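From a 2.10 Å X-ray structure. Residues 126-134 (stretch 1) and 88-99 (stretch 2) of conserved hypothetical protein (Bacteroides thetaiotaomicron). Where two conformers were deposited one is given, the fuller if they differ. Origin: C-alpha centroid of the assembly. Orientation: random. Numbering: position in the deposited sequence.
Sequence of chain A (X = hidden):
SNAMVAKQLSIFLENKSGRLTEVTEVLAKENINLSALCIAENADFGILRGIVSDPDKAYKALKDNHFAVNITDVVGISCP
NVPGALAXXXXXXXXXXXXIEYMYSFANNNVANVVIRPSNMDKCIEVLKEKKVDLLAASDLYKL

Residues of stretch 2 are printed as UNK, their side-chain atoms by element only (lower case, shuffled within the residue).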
# COMPACT_ATOMS: atom_id res chain seq x y z
N GLU A 126 -5.01 -23.64 14.33
CA GLU A 126 -4.58 -24.61 15.34
C GLU A 126 -4.39 -23.92 16.69
O GLU A 126 -4.99 -24.33 17.68
CB GLU A 126 -3.27 -25.24 14.88
CG GLU A 126 -2.87 -26.48 15.60
CD GLU A 126 -1.77 -27.21 14.86
OE1 GLU A 126 -1.83 -27.24 13.59
OE2 GLU A 126 -0.86 -27.73 15.53
N VAL A 127 -3.56 -22.87 16.71
CA VAL A 127 -3.22 -22.09 17.93
C VAL A 127 -4.49 -21.53 18.59
O VAL A 127 -4.71 -21.69 19.79
CB VAL A 127 -2.14 -20.94 17.63
CG1 VAL A 127 -1.91 -20.00 18.81
CG2 VAL A 127 -0.81 -21.56 17.19
N LEU A 128 -5.34 -20.92 17.78
CA LEU A 128 -6.52 -20.23 18.28
C LEU A 128 -7.45 -21.22 18.95
O LEU A 128 -7.96 -20.92 20.03
CB LEU A 128 -7.25 -19.49 17.14
CG LEU A 128 -6.46 -18.43 16.37
CD1 LEU A 128 -7.29 -17.87 15.27
CD2 LEU A 128 -5.89 -17.28 17.23
N LYS A 129 -7.68 -22.38 18.32
CA LYS A 129 -8.55 -23.43 18.87
C LYS A 129 -7.95 -23.95 20.22
O LYS A 129 -8.65 -24.05 21.24
CB LYS A 129 -8.73 -24.62 17.90
CG LYS A 129 -9.58 -24.38 16.60
CD LYS A 129 -9.84 -25.71 15.79
CE LYS A 129 -11.24 -26.29 16.04
NZ LYS A 129 -11.39 -27.80 15.95
N GLU A 130 -6.64 -24.24 20.17
CA GLU A 130 -5.84 -24.64 21.33
C GLU A 130 -5.97 -23.65 22.48
O GLU A 130 -6.20 -24.04 23.62
CB GLU A 130 -4.36 -24.77 20.93
CG GLU A 130 -3.54 -25.81 21.70
CD GLU A 130 -2.91 -25.28 23.00
OE1 GLU A 130 -2.59 -24.06 23.09
OE2 GLU A 130 -2.73 -26.09 23.93
N LYS A 131 -5.85 -22.36 22.19
CA LYS A 131 -5.96 -21.34 23.23
C LYS A 131 -7.42 -20.90 23.50
O LYS A 131 -7.64 -19.85 24.14
CB LYS A 131 -5.08 -20.14 22.86
CG LYS A 131 -3.62 -20.44 22.74
CD LYS A 131 -3.09 -21.00 24.08
CE LYS A 131 -1.63 -20.73 24.25
NZ LYS A 131 -1.27 -21.15 25.61
N LYS A 132 -8.40 -21.69 23.01
CA LYS A 132 -9.80 -21.43 23.31
C LYS A 132 -10.25 -20.00 22.92
O LYS A 132 -11.08 -19.40 23.60
CB LYS A 132 -10.12 -21.74 24.80
CG LYS A 132 -9.88 -23.21 25.29
CD LYS A 132 -11.15 -24.12 25.22
CE LYS A 132 -12.48 -23.28 25.48
NZ LYS A 132 -13.51 -24.10 26.29
N VAL A 133 -9.68 -19.48 21.83
CA VAL A 133 -10.15 -18.22 21.20
C VAL A 133 -11.50 -18.44 20.45
O VAL A 133 -11.63 -19.44 19.79
CB VAL A 133 -9.05 -17.64 20.23
CG1 VAL A 133 -9.56 -16.44 19.47
CG2 VAL A 133 -7.78 -17.27 20.98
N ASP A 134 -12.51 -17.56 20.59
CA ASP A 134 -13.73 -17.70 19.81
C ASP A 134 -13.40 -17.49 18.34
O ASP A 134 -13.09 -16.40 17.93
CB ASP A 134 -14.78 -16.67 20.25
CG ASP A 134 -15.18 -16.81 21.71
OD1 ASP A 134 -15.10 -17.92 22.27
OD2 ASP A 134 -15.60 -15.78 22.27
N UNK A 88 -3.86 -10.30 23.75
CA UNK A 88 -3.70 -11.65 24.30
C UNK A 88 -3.73 -12.64 23.13
O UNK A 88 -2.91 -13.55 23.02
n UNK A 88 -5.63 -15.72 28.16
c UNK A 88 -6.50 -14.62 27.48
c UNK A 88 -4.79 -13.29 26.03
c UNK A 88 -5.77 -13.29 27.27
c UNK A 88 -4.77 -11.91 25.39
N UNK A 89 -4.66 -12.42 22.21
CA UNK A 89 -4.72 -13.25 21.05
C UNK A 89 -3.42 -13.21 20.23
O UNK A 89 -2.94 -14.24 19.77
c UNK A 89 -5.92 -12.88 20.14
c UNK A 89 -5.83 -13.65 18.88
c UNK A 89 -7.28 -13.20 20.88
N UNK A 90 -2.87 -12.02 20.02
CA UNK A 90 -1.77 -11.80 19.10
C UNK A 90 -0.51 -12.40 19.73
O UNK A 90 0.42 -12.84 19.05
c UNK A 90 -2.93 -10.06 16.76
c UNK A 90 -2.34 -8.03 17.92
c UNK A 90 -2.70 -9.50 18.08
c UNK A 90 -1.63 -10.29 18.88
N UNK A 91 -0.49 -12.42 21.06
CA UNK A 91 0.63 -12.93 21.81
C UNK A 91 0.60 -14.44 21.74
O UNK A 91 1.66 -15.07 21.64
N UNK A 92 -0.59 -15.04 21.77
CA UNK A 92 -0.69 -16.48 21.55
C UNK A 92 -0.09 -16.75 20.18
O UNK A 92 0.73 -17.63 20.04
c UNK A 92 -2.87 -16.98 22.87
c UNK A 92 -4.34 -16.97 25.27
c UNK A 92 -5.00 -16.74 24.06
c UNK A 92 -2.13 -17.01 21.53
c UNK A 92 -2.24 -17.20 24.07
c UNK A 92 -4.26 -16.77 22.88
c UNK A 92 -2.96 -17.21 25.28
N UNK A 93 -0.46 -15.99 19.17
CA UNK A 93 -0.04 -16.31 17.80
C UNK A 93 1.43 -16.11 17.66
O UNK A 93 2.13 -16.97 17.12
c UNK A 93 -2.23 -15.73 16.63
c UNK A 93 -2.96 -14.67 15.90
c UNK A 93 -0.75 -15.45 16.74
c UNK A 93 -2.37 -17.08 15.98
N UNK A 94 1.92 -14.97 18.13
CA UNK A 94 3.33 -14.71 17.92
C UNK A 94 4.26 -15.67 18.73
O UNK A 94 5.27 -16.12 18.20
o UNK A 94 3.85 -12.88 19.42
c UNK A 94 3.62 -13.21 18.08
N UNK A 95 3.86 -16.08 19.94
CA UNK A 95 4.58 -17.11 20.72
C UNK A 95 4.74 -18.42 19.94
O UNK A 95 5.68 -19.22 20.20
c UNK A 95 3.89 -17.36 22.04
N UNK A 96 3.85 -18.64 18.96
CA UNK A 96 3.90 -19.84 18.11
C UNK A 96 4.42 -19.57 16.70
O UNK A 96 4.27 -20.42 15.81
o UNK A 96 3.17 -23.21 18.95
o UNK A 96 2.98 -22.41 21.03
c UNK A 96 2.53 -20.52 18.03
c UNK A 96 2.00 -21.14 19.33
c UNK A 96 2.77 -22.34 19.79
N UNK A 97 5.00 -18.39 16.49
CA UNK A 97 5.56 -18.00 15.20
C UNK A 97 4.55 -17.76 14.07
O UNK A 97 4.91 -17.87 12.90
N UNK A 98 3.29 -17.44 14.42
CA UNK A 98 2.26 -17.17 13.43
C UNK A 98 2.07 -15.64 13.36
O UNK A 98 1.69 -15.01 14.35
c UNK A 98 0.88 -17.77 13.79
c UNK A 98 -0.19 -17.26 12.75
c UNK A 98 0.90 -19.25 13.82
N UNK A 99 2.34 -15.02 12.22
CA UNK A 99 2.25 -13.56 12.19
C UNK A 99 1.07 -13.04 11.33
O UNK A 99 0.48 -13.80 10.52
c UNK A 99 3.63 -12.95 11.88
c UNK A 99 5.86 -14.13 12.17
c UNK A 99 4.74 -13.52 12.74
c UNK A 99 6.76 -14.62 14.36
c UNK A 99 4.65 -13.49 14.14
c UNK A 99 6.87 -14.67 12.97
c UNK A 99 5.65 -14.04 14.94

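Position 88 carries four carbons in a row ending in a nitrogen, which defines a lysine. The closest approach of Lys-88 to stretch 1, from NZ to Lys-131 O, is 6.1 Å, too far for contact. At position 89 one carbon bears two others, which touch Leu-128 and Val-133; the beta-branched pattern fits valine. Val-89 CG1 is 4.0 Å from Leu-128 CD2, and Val-89 CG2 is 4.1 Å from Val-133 CG2. Position 90 has four carbons forked at the second, hence Leu-90, whose CA-to-CB bond points away from stretch 1. Position 91 has no side-chain atoms and is Gly-91; an ideal CB there would meet nothing of stretch 1 within 5.5 Å, so this contact does not demand the glycine.

Position 92 shows one carbon followed by a six-carbon ring with no oxygen, touching Val-127, Lys-131 and Val-133: phenylalanine rather than tyrosine. Phe-92 points toward stretch 1 and has the largest covered area of its stretch, 87 Å². Lys-131 CB lies 3.7 Å from the ring centroid and 20° off the normal, a CH-pi contact over one face. Val-133 CG2 approaches the edge instead, 4.0 Å from Phe-92 CD2.

Position 93 again has four carbons forked at the second, touching Val-127 and Leu-128: Leu-93. Its bond leaves sideways, but its end comes nearer, placing CD2 3.7 Å from Leu-128 CD2 and 4.1 Å from Val-127 CG1. One carbon and one oxygen at position 94 give Ser-94, directed away. A single carbon at position 95 gives Ala-95; its CA-to-CB bond points toward stretch 1, yet CB stays 6.8 Å from the nearest atom, Lys-131 CE.

Position 96 has three carbons, the third carrying two oxygens, and touches Val-127: a glutamate. Glu-96 CG lies 3.6 Å from Val-127 CG2. Position 97 lacks a side chain, and its phi of 69° by itself favours glycine; Gly-97 touches nothing across the interface. Position 98, one carbon bearing two and touching Val-127, is Val-98, with CG2 4.4 Å from Val-127 CG2. Position 99 has one carbon and a six-carbon ring; Phe-99 lies out of reach.

The contact works by apolar packing, burying 411 Å² without a hydrogen bond between the stretches. The helix axes approach to 9.7 Å at 126° between their N-to-C directions. Val-127 packs against Phe-92, Leu-93, Glu-96 and Val-98, while Leu-128 bridges Val-89 and Leu-93. Beyond the helix of stretch 1, Lys-131 and Val-133 extend the packing around the Phe-92 ring.

Stretch 2, residues 88-99: KVLGFLSAEGVF
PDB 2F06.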